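Local coordinates for protein SG7.AF (Anopheles freeborni, PDB 6XL7) that inhibits the alternative pathway of host complement as a mosquito salivary protein, blocking the activity of the activated C3 convertase C3bBb without affecting the classical pathway, at residues 3-8 against 40-45; 31-36 against 101-106; 56-61 against 111-116. One frame throughout, in Å; residues are numbered along the deposited sequence.

Contact 1 (3-8 against 40-45)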
loop_
_atom_site.group_PDB
_atom_site.type_symbol
_atom_site.label_atom_id
_atom_site.label_comp_id
_atom_site.label_asym_id
_atom_site.label_seq_id
_atom_site.Cartn_x
_atom_site.Cartn_y
_atom_site.Cartn_z
ATOM N N LYS A 3 5.705 -18.192 -7.421
ATOM C CA LYS A 3 4.966 -17.536 -8.504
ATOM C C LYS A 3 3.935 -16.551 -7.976
ATOM O O LYS A 3 3.689 -15.511 -8.603
ATOM C CB LYS A 3 4.312 -18.563 -9.430
ATOM C CG LYS A 3 3.177 -19.355 -8.789
ATOM C CD LYS A 3 2.564 -20.367 -9.760
ATOM C CE LYS A 3 1.607 -19.703 -10.723
ATOM N NZ LYS A 3 0.994 -20.697 -11.650
ATOM N N HIS A 4 3.336 -16.840 -6.819
ATOM C CA HIS A 4 2.363 -15.922 -6.238
ATOM C C HIS A 4 3.032 -14.683 -5.666
ATOM O O HIS A 4 2.465 -13.584 -5.727
ATOM C CB HIS A 4 1.545 -16.638 -5.168
ATOM C CG HIS A 4 0.894 -17.872 -5.679
ATOM N ND1 HIS A 4 1.416 -19.129 -5.468
ATOM C CD2 HIS A 4 -0.191 -18.038 -6.472
ATOM C CE1 HIS A 4 0.656 -20.023 -6.075
ATOM N NE2 HIS A 4 -0.327 -19.387 -6.690
ATOM N N VAL A 5 4.225 -14.844 -5.086
ATOM C CA VAL A 5 5.006 -13.686 -4.664
ATOM C C VAL A 5 5.277 -12.782 -5.858
ATOM O O VAL A 5 5.079 -11.562 -5.789
ATOM C CB VAL A 5 6.305 -14.131 -3.970
ATOM C CG1 VAL A 5 7.160 -12.907 -3.628
ATOM C CG2 VAL A 5 5.970 -14.924 -2.697
ATOM N N GLN A 6 5.690 -13.375 -6.980
ATOM C CA GLN A 6 5.987 -12.568 -8.162
ATOM C C GLN A 6 4.743 -11.854 -8.680
ATOM O O GLN A 6 4.812 -10.669 -9.028
ATOM C CB GLN A 6 6.628 -13.413 -9.254
ATOM C CG GLN A 6 7.115 -12.545 -10.426
ATOM C CD GLN A 6 7.696 -13.342 -11.562
ATOM O OE1 GLN A 6 7.464 -13.036 -12.734
ATOM N NE2 GLN A 6 8.483 -14.353 -11.234
ATOM N N GLU A 7 3.602 -12.550 -8.739
ATOM C CA GLU A 7 2.381 -11.910 -9.224
ATOM C C GLU A 7 1.949 -10.790 -8.285
ATOM O O GLU A 7 1.508 -9.720 -8.726
ATOM C CB GLU A 7 1.264 -12.943 -9.396
ATOM C CG GLU A 7 -0.005 -12.300 -9.977
ATOM C CD GLU A 7 -1.129 -13.275 -10.247
ATOM O OE1 GLU A 7 -1.001 -14.468 -9.898
ATOM O OE2 GLU A 7 -2.153 -12.830 -10.815
ATOM N N LEU A 8 2.091 -11.005 -6.980
ATOM C CA LEU A 8 1.774 -9.960 -6.025
ATOM C C LEU A 8 2.714 -8.767 -6.185
ATOM O O LEU A 8 2.278 -7.609 -6.128
ATOM C CB LEU A 8 1.841 -10.546 -4.620
ATOM C CG LEU A 8 1.489 -9.601 -3.482
ATOM C CD1 LEU A 8 0.003 -9.253 -3.508
ATOM C CD2 LEU A 8 1.860 -10.258 -2.169
ATOM N N PRO A 40 3.492 -8.415 4.883
ATOM C CA PRO A 40 2.513 -9.434 5.298
ATOM C C PRO A 40 1.855 -10.163 4.140
ATOM O O PRO A 40 1.621 -11.371 4.243
ATOM C CB PRO A 40 1.508 -8.656 6.161
ATOM C CG PRO A 40 1.735 -7.238 5.842
ATOM C CD PRO A 40 3.174 -7.091 5.447
ATOM N N LEU A 41 1.581 -9.487 3.025
ATOM C CA LEU A 41 0.900 -10.191 1.940
ATOM C C LEU A 41 1.835 -11.145 1.198
ATOM O O LEU A 41 1.399 -12.218 0.765
ATOM C CB LEU A 41 0.215 -9.216 0.982
ATOM C CG LEU A 41 -0.959 -8.425 1.560
ATOM C CD1 LEU A 41 -1.459 -7.435 0.518
ATOM C CD2 LEU A 41 -2.085 -9.348 2.016
ATOM N N THR A 42 3.103 -10.769 1.038
ATOM C CA THR A 42 4.064 -11.691 0.453
ATOM C C THR A 42 4.176 -12.952 1.294
ATOM O O THR A 42 4.157 -14.068 0.764
ATOM C CB THR A 42 5.421 -11.009 0.322
ATOM O OG1 THR A 42 5.314 -9.926 -0.603
ATOM C CG2 THR A 42 6.456 -11.988 -0.182
ATOM N N LYS A 43 4.290 -12.789 2.617
ATOM C CA LYS A 43 4.369 -13.945 3.507
ATOM C C LYS A 43 3.142 -14.833 3.360
ATOM O O LYS A 43 3.250 -16.065 3.391
ATOM C CB LYS A 43 4.468 -13.490 4.960
ATOM C CG LYS A 43 5.708 -12.740 5.370
ATOM C CD LYS A 43 5.655 -12.558 6.887
ATOM C CE LYS A 43 6.695 -11.599 7.401
ATOM N NZ LYS A 43 6.711 -11.572 8.892
ATOM N N LYS A 44 1.967 -14.226 3.201
ATOM C CA LYS A 44 0.737 -15.000 3.077
ATOM C C LYS A 44 0.748 -15.853 1.815
ATOM O O LYS A 44 0.493 -17.066 1.864
ATOM C CB LYS A 44 -0.448 -14.037 3.072
ATOM C CG LYS A 44 -1.824 -14.679 3.016
ATOM C CD LYS A 44 -2.883 -13.586 3.183
ATOM C CE LYS A 44 -4.314 -14.107 3.074
ATOM N NZ LYS A 44 -4.714 -14.948 4.234
ATOM N N VAL A 45 1.042 -15.240 0.667
ATOM C CA VAL A 45 0.925 -15.967 -0.594
ATOM C C VAL A 45 2.057 -16.950 -0.799
ATOM O O VAL A 45 1.910 -17.889 -1.589
ATOM C CB VAL A 45 0.773 -15.040 -1.814
ATOM C CG1 VAL A 45 -0.352 -14.041 -1.595
ATOM C CG2 VAL A 45 2.106 -14.348 -2.170
#

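Contact 2 (31-36 against 101-106)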
loop_
_atom_site.group_PDB
_atom_site.type_symbol
_atom_site.label_atom_id
_atom_site.label_comp_id
_atom_site.label_asym_id
_atom_site.label_seq_id
_atom_site.Cartn_x
_atom_site.Cartn_y
_atom_site.Cartn_z
ATOM N N PHE A 31 7.674 3.304 3.380
ATOM C CA PHE A 31 7.701 2.444 4.560
ATOM C C PHE A 31 6.310 1.939 4.905
ATOM O O PHE A 31 6.132 0.776 5.281
ATOM C CB PHE A 31 8.283 3.191 5.764
ATOM C CG PHE A 31 7.906 2.578 7.090
ATOM C CD1 PHE A 31 8.570 1.452 7.557
ATOM C CD2 PHE A 31 6.878 3.110 7.857
ATOM C CE1 PHE A 31 8.222 0.871 8.762
ATOM C CE2 PHE A 31 6.525 2.535 9.066
ATOM C CZ PHE A 31 7.200 1.415 9.521
ATOM N N GLY A 32 5.306 2.813 4.799
ATOM C CA GLY A 32 3.951 2.388 5.102
ATOM C C GLY A 32 3.503 1.238 4.224
ATOM O O GLY A 32 2.970 0.238 4.711
ATOM N N VAL A 33 3.711 1.369 2.913
ATOM C CA VAL A 33 3.313 0.306 1.991
ATOM C C VAL A 33 4.104 -0.967 2.269
ATOM O O VAL A 33 3.539 -2.070 2.273
ATOM C CB VAL A 33 3.447 0.780 0.529
ATOM C CG1 VAL A 33 3.236 -0.383 -0.436
ATOM C CG2 VAL A 33 2.444 1.877 0.242
ATOM N N GLN A 34 5.409 -0.836 2.523
ATOM C CA GLN A 34 6.240 -2.012 2.782
ATOM C C GLN A 34 5.782 -2.748 4.032
ATOM O O GLN A 34 5.647 -3.980 4.034
ATOM C CB GLN A 34 7.704 -1.594 2.966
ATOM C CG GLN A 34 8.397 -0.996 1.750
ATOM C CD GLN A 34 9.710 -0.289 2.080
ATOM O OE1 GLN A 34 9.886 0.259 3.171
ATOM N NE2 GLN A 34 10.631 -0.287 1.124
ATOM N N SER A 35 5.569 -2.009 5.124
ATOM C CA SER A 35 5.343 -2.642 6.420
ATOM C C SER A 35 3.901 -3.115 6.569
ATOM O O SER A 35 3.651 -4.163 7.171
ATOM C CB SER A 35 5.702 -1.669 7.547
ATOM O OG SER A 35 4.918 -0.488 7.473
ATOM N N GLN A 36 2.943 -2.358 6.041
ATOM C CA GLN A 36 1.543 -2.700 6.233
ATOM C C GLN A 36 1.005 -3.653 5.175
ATOM O O GLN A 36 0.001 -4.338 5.432
ATOM C CB GLN A 36 0.680 -1.433 6.249
ATOM C CG GLN A 36 0.941 -0.500 7.430
ATOM C CD GLN A 36 0.386 -1.036 8.731
ATOM O OE1 GLN A 36 -0.656 -1.697 8.758
ATOM N NE2 GLN A 36 1.078 -0.746 9.824
ATOM N N THR A 101 -2.894 3.189 9.523
ATOM C CA THR A 101 -4.139 2.493 9.849
ATOM C C THR A 101 -4.948 2.185 8.593
ATOM O O THR A 101 -5.490 1.079 8.451
ATOM C CB THR A 101 -4.968 3.331 10.821
ATOM O OG1 THR A 101 -4.245 3.496 12.049
ATOM C CG2 THR A 101 -6.304 2.670 11.104
ATOM N N ALA A 102 -5.029 3.137 7.664
ATOM C CA ALA A 102 -5.802 2.907 6.450
ATOM C C ALA A 102 -5.163 1.815 5.598
ATOM O O ALA A 102 -5.875 0.993 5.001
ATOM C CB ALA A 102 -5.948 4.214 5.667
ATOM N N LEU A 103 -3.830 1.782 5.526
ATOM C CA LEU A 103 -3.161 0.709 4.792
ATOM C C LEU A 103 -3.426 -0.633 5.455
ATOM O O LEU A 103 -3.612 -1.645 4.769
ATOM C CB LEU A 103 -1.658 0.963 4.708
ATOM C CG LEU A 103 -1.211 2.172 3.880
ATOM C CD1 LEU A 103 0.302 2.286 3.918
ATOM C CD2 LEU A 103 -1.709 2.110 2.436
ATOM N N GLY A 104 -3.451 -0.660 6.786
ATOM C CA GLY A 104 -3.741 -1.899 7.486
ATOM C C GLY A 104 -5.131 -2.421 7.189
ATOM O O GLY A 104 -5.342 -3.635 7.086
ATOM N N GLU A 105 -6.099 -1.518 7.044
ATOM C CA GLU A 105 -7.449 -1.933 6.682
ATOM C C GLU A 105 -7.474 -2.511 5.275
ATOM O O GLU A 105 -8.146 -3.520 5.024
ATOM C CB GLU A 105 -8.415 -0.757 6.821
ATOM C CG GLU A 105 -8.552 -0.270 8.252
ATOM C CD GLU A 105 -9.412 0.976 8.376
ATOM O OE1 GLU A 105 -9.720 1.375 9.518
ATOM O OE2 GLU A 105 -9.779 1.550 7.331
ATOM N N ILE A 106 -6.721 -1.906 4.356
ATOM C CA ILE A 106 -6.590 -2.461 3.011
ATOM C C ILE A 106 -5.992 -3.862 3.067
ATOM O O ILE A 106 -6.417 -4.757 2.327
ATOM C CB ILE A 106 -5.789 -1.514 2.098
ATOM C CG1 ILE A 106 -6.577 -0.222 1.834
ATOM C CG2 ILE A 106 -5.445 -2.210 0.785
ATOM C CD1 ILE A 106 -5.705 0.898 1.281
#

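Contact 3 (56-61 against 111-116). With SO4 (sulfate ion), chain E.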
loop_
_atom_site.group_PDB
_atom_site.type_symbol
_atom_site.label_atom_id
_atom_site.label_comp_id
_atom_site.label_asym_id
_atom_site.label_seq_id
_atom_site.Cartn_x
_atom_site.Cartn_y
_atom_site.Cartn_z
ATOM N N LYS A 56 -7.595 -11.327 -9.776
ATOM C CA LYS A 56 -7.115 -10.094 -10.397
ATOM C C LYS A 56 -7.922 -8.885 -9.937
ATOM O O LYS A 56 -7.358 -7.804 -9.736
ATOM C CB LYS A 56 -7.125 -10.225 -11.921
ATOM C CG LYS A 56 -6.025 -11.143 -12.444
ATOM C CD LYS A 56 -5.907 -11.081 -13.958
ATOM C CE LYS A 56 -4.905 -12.102 -14.467
ATOM N NZ LYS A 56 -5.276 -13.479 -14.036
ATOM N N THR A 57 -9.230 -9.045 -9.744
ATOM C CA THR A 57 -10.027 -7.916 -9.269
ATOM C C THR A 57 -9.616 -7.514 -7.862
ATOM O O THR A 57 -9.564 -6.323 -7.545
ATOM C CB THR A 57 -11.526 -8.210 -9.349
ATOM O OG1 THR A 57 -11.852 -9.353 -8.549
ATOM C CG2 THR A 57 -11.943 -8.476 -10.784
ATOM N N CYS A 58 -9.288 -8.488 -7.012
ATOM C CA CYS A 58 -8.811 -8.175 -5.669
ATOM C C CYS A 58 -7.511 -7.386 -5.727
ATOM O O CYS A 58 -7.346 -6.375 -5.029
ATOM C CB CYS A 58 -8.604 -9.480 -4.907
ATOM S SG CYS A 58 -8.091 -9.291 -3.181
ATOM N N LEU A 59 -6.571 -7.838 -6.561
ATOM C CA LEU A 59 -5.289 -7.151 -6.684
ATOM C C LEU A 59 -5.467 -5.740 -7.229
ATOM O O LEU A 59 -4.854 -4.787 -6.725
ATOM C CB LEU A 59 -4.353 -7.967 -7.576
ATOM C CG LEU A 59 -3.943 -9.330 -7.015
ATOM C CD1 LEU A 59 -3.322 -10.176 -8.122
ATOM C CD2 LEU A 59 -2.963 -9.149 -5.870
ATOM N N ASP A 60 -6.327 -5.580 -8.233
ATOM C CA ASP A 60 -6.558 -4.265 -8.825
ATOM C C ASP A 60 -7.143 -3.294 -7.805
ATOM O O ASP A 60 -6.759 -2.117 -7.765
ATOM C CB ASP A 60 -7.520 -4.390 -10.006
ATOM C CG ASP A 60 -6.893 -5.059 -11.224
ATOM O OD1 ASP A 60 -5.661 -5.265 -11.245
ATOM O OD2 ASP A 60 -7.647 -5.380 -12.174
ATOM N N ARG A 61 -8.075 -3.772 -6.973
ATOM C CA ARG A 61 -8.653 -2.922 -5.934
ATOM C C ARG A 61 -7.613 -2.517 -4.908
ATOM O O ARG A 61 -7.664 -1.399 -4.379
ATOM C CB ARG A 61 -9.821 -3.618 -5.237
ATOM C CG ARG A 61 -11.061 -3.731 -6.076
ATOM C CD ARG A 61 -12.270 -4.113 -5.233
ATOM N NE ARG A 61 -12.112 -5.421 -4.602
ATOM C CZ ARG A 61 -12.482 -6.570 -5.160
ATOM N NH1 ARG A 61 -13.032 -6.577 -6.368
ATOM N NH2 ARG A 61 -12.304 -7.712 -4.508
ATOM N N GLU A 111 -6.683 -9.521 2.024
ATOM C CA GLU A 111 -6.525 -10.910 2.450
ATOM C C GLU A 111 -7.800 -11.702 2.216
ATOM O O GLU A 111 -7.747 -12.882 1.841
ATOM C CB GLU A 111 -6.131 -10.969 3.928
ATOM C CG GLU A 111 -4.711 -10.534 4.187
ATOM C CD GLU A 111 -4.386 -10.420 5.664
ATOM O OE1 GLU A 111 -3.183 -10.447 6.005
ATOM O OE2 GLU A 111 -5.326 -10.299 6.483
ATOM N N LYS A 112 -8.957 -11.075 2.430
ATOM C CA LYS A 112 -10.227 -11.781 2.279
ATOM C C LYS A 112 -10.517 -12.159 0.827
ATOM O O LYS A 112 -11.209 -13.154 0.579
ATOM C CB LYS A 112 -11.378 -10.947 2.845
ATOM C CG LYS A 112 -11.390 -10.816 4.364
ATOM C CD LYS A 112 -12.566 -9.961 4.820
ATOM C CE LYS A 112 -12.690 -9.932 6.337
ATOM N NZ LYS A 112 -11.482 -9.347 6.984
ATOM N N CYS A 113 -10.016 -11.392 -0.140
ATOM C CA CYS A 113 -10.371 -11.604 -1.541
ATOM C C CYS A 113 -9.244 -12.176 -2.385
ATOM O O CYS A 113 -9.434 -12.363 -3.593
ATOM C CB CYS A 113 -10.907 -10.309 -2.189
ATOM S SG CYS A 113 -9.837 -8.795 -2.215
ATOM N N LEU A 114 -8.092 -12.484 -1.786
ATOM C CA LEU A 114 -6.881 -12.724 -2.567
ATOM C C LEU A 114 -6.999 -13.945 -3.478
ATOM O O LEU A 114 -6.543 -13.904 -4.626
ATOM C CB LEU A 114 -5.677 -12.876 -1.640
ATOM C CG LEU A 114 -4.615 -11.784 -1.660
ATOM C CD1 LEU A 114 -3.445 -12.226 -0.798
ATOM C CD2 LEU A 114 -4.167 -11.468 -3.079
ATOM N N THR A 115 -7.585 -15.037 -2.994
ATOM C CA THR A 115 -7.639 -16.264 -3.784
ATOM C C THR A 115 -9.017 -16.469 -4.408
ATOM O O THR A 115 -10.039 -15.979 -3.916
ATOM C CB THR A 115 -7.251 -17.495 -2.951
ATOM O OG1 THR A 115 -8.208 -17.695 -1.905
ATOM C CG2 THR A 115 -5.873 -17.316 -2.350
ATOM N N THR A 116 -9.029 -17.228 -5.501
ATOM C CA THR A 116 -10.257 -17.535 -6.225
ATOM C C THR A 116 -10.186 -18.976 -6.729
ATOM O O THR A 116 -9.224 -19.695 -6.460
ATOM C CB THR A 116 -10.498 -16.498 -7.329
ATOM O OG1 THR A 116 -11.810 -16.671 -7.866
ATOM C CG2 THR A 116 -9.464 -16.611 -8.441
HETATM S S SO4 E . -11.333 -12.586 -10.460
HETATM O O1 SO4 E . -12.581 -12.653 -11.217
HETATM O O2 SO4 E . -11.637 -12.627 -9.032
HETATM O O3 SO4 E . -10.497 -13.728 -10.809
HETATM O O4 SO4 E . -10.633 -11.351 -10.806
#

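Contact 1 (3-8 against 40-45)
Apolar packing between two antiparallel helices makes up this largely buried contact, where the short N-terminal helix 2-13 lies against the C-terminal turns of helix 23-46. The segment axes approach to 8.8 Å and run at 149° to each other. Each helix presses a methyl onto a peptide of the other. Val45 CG2, in the crowded position between its own backbone N and carbonyl carbon, lies 3.6 Å from both His4 C and Val5 N. In return Leu8, with CG anti to the backbone N (chi1 -178°), reaches across and sets CD2 3.5 Å from Leu41 C and equally close to Thr42 N. On one flank Val5 and Thr42 cross at about a right angle, CG1 of the valine meeting CG2 of the threonine at 3.6 Å. The Thr42 hydroxyl is engaged within its own helix, hydrogen-bonded to Arg38 O. On the other flank His4 contributes CB, 3.8 Å from Val45 CB, while its ring leads away to a hydrogen bond between NE2 and Val52 O. Helix 56-77 extends the apolar surroundings, Leu59 packing on Leu8 and Met62 on Leu41. Side chains four residues apart, the CB of His4 and the isobutyl group of Leu8, set against Leu41 and Val45, are characteristic of an antiparallel helical hairpin in an all-helical bundle.

Contact 2 (31-36 against 101-106)
Segments 31-36 of helix 23-46 and 101-106 of helix 89-113 run in broadly the same direction, their axes inclined at 39° and 9.5 Å apart at closest approach, with Gln36 and Gly104 bringing their CA atoms to 5.5 Å. Leu103 carries the buried side of the interface. Its CG is anti to the carbonyl carbon and chi2 is extended, so CD1 reaches across and comes to rest on the Gly32-Val33 peptide, 3.4 Å from Gly32 C. Having no side chain, Gly32 leaves its backbone accessible to this methyl, and Val33 CG2 adds a looser contact alongside. Farther along, Gln36 crosses Leu103 obliquely and packs CB against Leu103 CB at 3.7 Å. The glutamine chain then bends at chi2 (-74°), which brings OE1 over Gly104, 3.3 Å from Gly104 CA. Because Gly104 carries no CB, the amide oxygen can lie this close to the main chain. The helix widens into a pi-type turn at 34-36, which carries Gln36, whose O is hydrogen-bonded to Arg107 NH1. Phe31 O accepts both Ser35 N and Ser35 OG from this turn, the hydroxyl at 2.8 Å and above the carbonyl plane. Val69 of helix 56-77 and Leu37 also pack on Leu103. The contact thus joins two like-directed helices of the all-helical bundle near the centre of the molecule. No hydrogen bond links the segments, and Gln36 OE1 finds its hydrogen bond just beyond them, so the contact between the two is van der Waals in nature.

Contact 3 (56-61 against 111-116)
Cys58 carries SG anti to its backbone N (chi1 -177°), directed at the other segment, whereas Cys113 holds SG in the crowded position between its N and carbonyl carbon (chi1 58°); a chi3 of 71° then closes a right-handed disulfide, 2.1 Å from Cys58 SG to Cys113 SG. The link draws the backbones together, so that Cys58 CB lies 3.3 Å from Cys113 O. Arg61, one turn after Cys58, swings back along its own helix, bent at chi3, and presents an edge of its guanidinium to the disulfide: NH2 is 3.5 Å from Cys113 SG, which lies near the group's plane, while Thr57 O sits over one face. Next to the disulfide, Leu59 and Leu114 cross at about a right angle, touching tip to tip through their CD2 methyls at 3.8 Å. Leu114 reaches there with chi1 away from a staggered position. In the fold, this disulfide staples the first turn of helix 56-77 to the C-terminal end of helix 89-113, beside the small, weakly bonded antiparallel pair of strands 53-54 and 115-116, in which Thr116 bonds to Lys53 through the backbone. Leu114 likewise bonds to Ser55 and also packs on Tyr48 and Val45. At the start of helix 56-77 a sulfate ion, probably from the crystallisation liquor, receives Thr57 N at its O4 at 2.9 Å in a nearly straight hydrogen bond. Thr57 OG1 shares a hydrogen bond with Ser55 OG and lies 3.3 Å from both O4 and O2 of the sulfate, at best weakly bonded to them. Ser55 OG bonds to the anion as well, and the positive end of the helix dipole would be expected to stabilise the negative charge.

From the N terminus, helix 2-13 is followed by helix 23-46, whose segment 31-36 awaits its partner while segment 40-45 turns back on 3-8 and closes contact 1. Contact 2 crosses contact 1: its loop opens inside that of contact 1 and closes only at 101-106. Contact 3 opens at 56-61, within the loop of contact 2, and closes beyond it at 111-116, so these two also cross; contacts 1 and 3 follow in series. Together they connect all four helices. Contacts 1 and 3 meet where Leu41 and Lys44 pack on Glu111. Contact 1 also touches contact 2, Pro40 packing on Ser35; contact 2, nearest the centre of the molecule, does not touch contact 3.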